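Local atomic coordinates of protein BONZAI 1 (Arabidopsis thaliana, PDB entry 6KXT), a protein that binds phospholipids in a calcium-dependent manner and acts as a negative regulator of cell death and defense responses. Residues Q73-C85 with L96-E108. Sequence-based numbering, arbitrary orientation.
Sequences QVGSKDSPVIIEC and LIGKVQKSLSDLE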
# COMPACT_ATOMS: atom_id res chain seq x y z
N GLN A 73 -4.39 0.10 13.49
CA GLN A 73 -3.23 -0.12 12.60
C GLN A 73 -2.89 1.17 11.87
O GLN A 73 -1.72 1.31 11.51
CB GLN A 73 -3.50 -1.30 11.67
CG GLN A 73 -3.41 -2.66 12.34
CD GLN A 73 -3.89 -3.76 11.45
OE1 GLN A 73 -5.01 -3.72 10.91
NE2 GLN A 73 -3.02 -4.73 11.19
N VAL A 74 -3.85 2.02 11.52
CA VAL A 74 -3.59 3.18 10.64
C VAL A 74 -3.64 4.50 11.39
O VAL A 74 -3.19 5.51 10.79
CB VAL A 74 -4.55 3.18 9.41
CG1 VAL A 74 -4.40 1.92 8.57
CG2 VAL A 74 -6.00 3.39 9.81
N GLY A 75 -4.17 4.51 12.62
CA GLY A 75 -4.35 5.71 13.46
C GLY A 75 -5.75 6.24 13.31
O GLY A 75 -6.52 6.25 14.30
N SER A 76 -6.15 6.60 12.09
CA SER A 76 -7.53 7.03 11.79
C SER A 76 -7.72 6.91 10.29
O SER A 76 -6.69 6.77 9.59
CB SER A 76 -7.79 8.46 12.22
OG SER A 76 -7.09 9.37 11.39
N LYS A 77 -8.96 6.96 9.84
CA LYS A 77 -9.27 6.83 8.39
C LYS A 77 -8.60 7.95 7.59
O LYS A 77 -8.17 7.73 6.46
CB LYS A 77 -10.78 6.83 8.22
CG LYS A 77 -11.19 6.55 6.78
CD LYS A 77 -12.67 6.34 6.60
CE LYS A 77 -12.98 6.30 5.13
NZ LYS A 77 -14.39 5.95 4.83
N ASP A 78 -8.35 9.10 8.18
CA ASP A 78 -7.75 10.25 7.46
C ASP A 78 -6.22 10.33 7.63
O ASP A 78 -5.64 11.21 7.03
CB ASP A 78 -8.35 11.55 7.98
CG ASP A 78 -9.78 11.79 7.52
OD1 ASP A 78 -10.18 11.31 6.43
OD2 ASP A 78 -10.52 12.46 8.25
N SER A 79 -5.62 9.44 8.40
CA SER A 79 -4.16 9.48 8.67
C SER A 79 -3.42 8.90 7.46
O SER A 79 -3.62 7.72 7.15
CB SER A 79 -3.78 8.69 9.89
OG SER A 79 -4.42 9.24 11.07
N PRO A 80 -2.45 9.62 6.89
CA PRO A 80 -1.64 9.00 5.85
C PRO A 80 -0.92 7.77 6.41
O PRO A 80 -0.44 7.78 7.54
CB PRO A 80 -0.63 10.08 5.47
CG PRO A 80 -1.32 11.39 5.86
CD PRO A 80 -2.17 11.05 7.06
N VAL A 81 -0.84 6.73 5.59
CA VAL A 81 0.05 5.57 5.82
C VAL A 81 0.98 5.47 4.61
O VAL A 81 0.77 6.13 3.60
CB VAL A 81 -0.69 4.25 6.05
CG1 VAL A 81 -1.60 4.36 7.27
CG2 VAL A 81 -1.49 3.81 4.83
N ILE A 82 2.05 4.73 4.76
CA ILE A 82 2.98 4.41 3.66
C ILE A 82 2.60 3.08 3.09
O ILE A 82 2.36 2.10 3.84
CB ILE A 82 4.45 4.39 4.10
CG1 ILE A 82 4.84 5.68 4.79
CG2 ILE A 82 5.28 4.10 2.89
CD1 ILE A 82 4.66 6.81 3.93
N ILE A 83 2.59 2.99 1.75
CA ILE A 83 2.35 1.70 1.04
C ILE A 83 3.52 1.53 0.12
O ILE A 83 3.73 2.38 -0.74
CB ILE A 83 1.01 1.66 0.29
CG1 ILE A 83 -0.13 2.00 1.25
CG2 ILE A 83 0.80 0.30 -0.34
CD1 ILE A 83 -1.37 2.56 0.58
N GLU A 84 4.34 0.52 0.35
CA GLU A 84 5.52 0.30 -0.50
C GLU A 84 5.43 -1.06 -1.15
O GLU A 84 5.11 -2.07 -0.51
CB GLU A 84 6.81 0.37 0.31
CG GLU A 84 7.00 1.71 0.94
CD GLU A 84 8.45 2.11 1.10
OE1 GLU A 84 9.15 1.46 1.92
OE2 GLU A 84 8.79 3.13 0.45
N CYS A 85 5.75 -1.08 -2.44
CA CYS A 85 5.89 -2.32 -3.21
C CYS A 85 7.40 -2.67 -3.24
O CYS A 85 8.21 -1.79 -3.53
CB CYS A 85 5.31 -2.12 -4.60
SG CYS A 85 5.38 -3.65 -5.58
N LEU A 96 13.35 -1.98 -3.17
CA LEU A 96 12.20 -1.07 -3.33
C LEU A 96 11.80 -0.95 -4.79
O LEU A 96 12.66 -0.60 -5.64
CB LEU A 96 12.56 0.30 -2.76
CG LEU A 96 11.43 1.32 -2.73
CD1 LEU A 96 10.25 0.83 -1.91
CD2 LEU A 96 11.97 2.63 -2.20
N ILE A 97 10.53 -1.22 -5.05
CA ILE A 97 9.92 -0.99 -6.38
C ILE A 97 9.24 0.38 -6.40
O ILE A 97 9.41 1.08 -7.40
CB ILE A 97 8.98 -2.15 -6.73
CG1 ILE A 97 9.71 -3.52 -6.85
CG2 ILE A 97 8.17 -1.79 -7.96
CD1 ILE A 97 8.77 -4.72 -6.92
N GLY A 98 8.51 0.77 -5.35
CA GLY A 98 7.83 2.08 -5.39
C GLY A 98 7.10 2.34 -4.09
O GLY A 98 6.82 1.40 -3.35
N LYS A 99 6.86 3.63 -3.84
CA LYS A 99 6.21 4.12 -2.61
C LYS A 99 5.01 4.98 -2.99
O LYS A 99 5.04 5.78 -3.94
CB LYS A 99 7.24 5.02 -1.90
CG LYS A 99 6.79 5.63 -0.61
CD LYS A 99 7.92 6.41 0.02
CE LYS A 99 7.49 6.79 1.42
NZ LYS A 99 8.48 7.68 2.03
N VAL A 100 3.99 4.86 -2.15
CA VAL A 100 2.80 5.75 -2.10
C VAL A 100 2.57 6.19 -0.65
O VAL A 100 2.88 5.41 0.26
CB VAL A 100 1.63 4.95 -2.70
CG1 VAL A 100 0.27 5.43 -2.26
CG2 VAL A 100 1.79 4.85 -4.23
N GLN A 101 2.10 7.39 -0.47
CA GLN A 101 1.67 7.91 0.84
C GLN A 101 0.21 8.35 0.72
O GLN A 101 -0.06 9.34 0.03
CB GLN A 101 2.62 8.98 1.35
CG GLN A 101 2.12 9.57 2.67
CD GLN A 101 3.03 10.60 3.27
OE1 GLN A 101 4.24 10.54 3.12
NE2 GLN A 101 2.44 11.55 3.96
N LYS A 102 -0.69 7.61 1.33
CA LYS A 102 -2.15 7.80 1.18
C LYS A 102 -2.82 7.39 2.48
O LYS A 102 -2.40 6.42 3.09
CB LYS A 102 -2.71 6.89 0.07
CG LYS A 102 -2.35 7.28 -1.35
CD LYS A 102 -3.33 8.29 -1.91
CE LYS A 102 -2.77 9.10 -3.05
NZ LYS A 102 -1.77 10.09 -2.59
N SER A 103 -3.92 8.02 2.84
CA SER A 103 -4.77 7.57 3.95
C SER A 103 -5.78 6.55 3.46
O SER A 103 -5.96 6.38 2.24
CB SER A 103 -5.55 8.70 4.56
OG SER A 103 -6.45 9.26 3.60
N LEU A 104 -6.46 5.87 4.35
CA LEU A 104 -7.56 4.97 3.94
C LEU A 104 -8.61 5.79 3.20
O LEU A 104 -9.20 5.26 2.22
CB LEU A 104 -8.15 4.25 5.16
CG LEU A 104 -7.32 3.17 5.85
CD1 LEU A 104 -8.14 2.41 6.89
CD2 LEU A 104 -6.68 2.22 4.87
N SER A 105 -8.93 7.00 3.67
CA SER A 105 -9.92 7.87 3.00
C SER A 105 -9.49 8.06 1.54
O SER A 105 -10.32 8.02 0.59
CB SER A 105 -10.05 9.17 3.77
OG SER A 105 -10.99 9.98 3.12
N ASP A 106 -8.22 8.31 1.31
CA ASP A 106 -7.67 8.51 -0.05
C ASP A 106 -7.77 7.22 -0.87
O ASP A 106 -8.21 7.26 -2.05
CB ASP A 106 -6.18 8.86 0.04
CG ASP A 106 -5.83 10.20 0.65
OD1 ASP A 106 -6.69 11.10 0.66
OD2 ASP A 106 -4.64 10.33 1.10
N LEU A 107 -7.47 6.08 -0.28
CA LEU A 107 -7.58 4.80 -1.01
C LEU A 107 -9.03 4.58 -1.42
O LEU A 107 -9.28 4.06 -2.51
CB LEU A 107 -7.06 3.67 -0.13
CG LEU A 107 -5.56 3.74 0.20
CD1 LEU A 107 -5.19 2.54 1.05
CD2 LEU A 107 -4.67 3.84 -1.05
N GLU A 108 -10.00 4.92 -0.58
CA GLU A 108 -11.42 4.77 -0.94
C GLU A 108 -11.73 5.67 -2.13
O GLU A 108 -12.45 5.22 -3.03
CB GLU A 108 -12.26 5.10 0.27
CG GLU A 108 -13.74 4.91 0.06
CD GLU A 108 -14.59 5.13 1.32
OE1 GLU A 108 -14.20 5.92 2.14
OE2 GLU A 108 -15.62 4.48 1.40
O HOH W 1 -5.56 5.85 7.10
O HOH W 2 -6.99 11.71 4.31
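Lys-77 NZ meets Glu-108 OE1 at 2.7 Å, a salt bridge on the syn side, 25° out of the carboxylate plane. The lysine CG is anti to the backbone N (chi1 -174°) and the chain runs out straight, which carries the amine past Ser-105 to Glu-108. The two side chains cross at about a right angle. Glu-142 gives the same amine a second salt bridge, so a methionine here would probably leave both carboxylates without their cation. Lys-77 O accepts from Ser-105 N (3.0 Å) in the first turn of helix 104-113. Ser-103 and Asp-106 form a capping box: Ser-103 OG sits between its backbone N and carbonyl carbon (chi1 63°), where it accepts from Asp-106 N at 3.0 Å, and Ser-103 N donates to Asp-106 OD2. A water links Ser-103 OG to Asp-78 O. Leu-104 CD1 packs on Val-74 CG2 at 3.8 Å. Ile-83 CD1 and Leu-107 CD1 meet tip to tip, also at 3.8 Å. On the other sheet face, the extended Lys-99 chain lies against Ile-82, and Lys-99 CG is 3.4 Å from Glu-84 OE2. A classic beta bulge has Ile-97 and Gly-98 both donating to Cys-85 O. The antiparallel hairpin 81-87/95-102 belongs to the C2B domain's beta sandwich. Strand 34-40 flanks 81-87, while Leu-107 packs on Val-137 and Phe-140 of strand 133-143 in the other sheet.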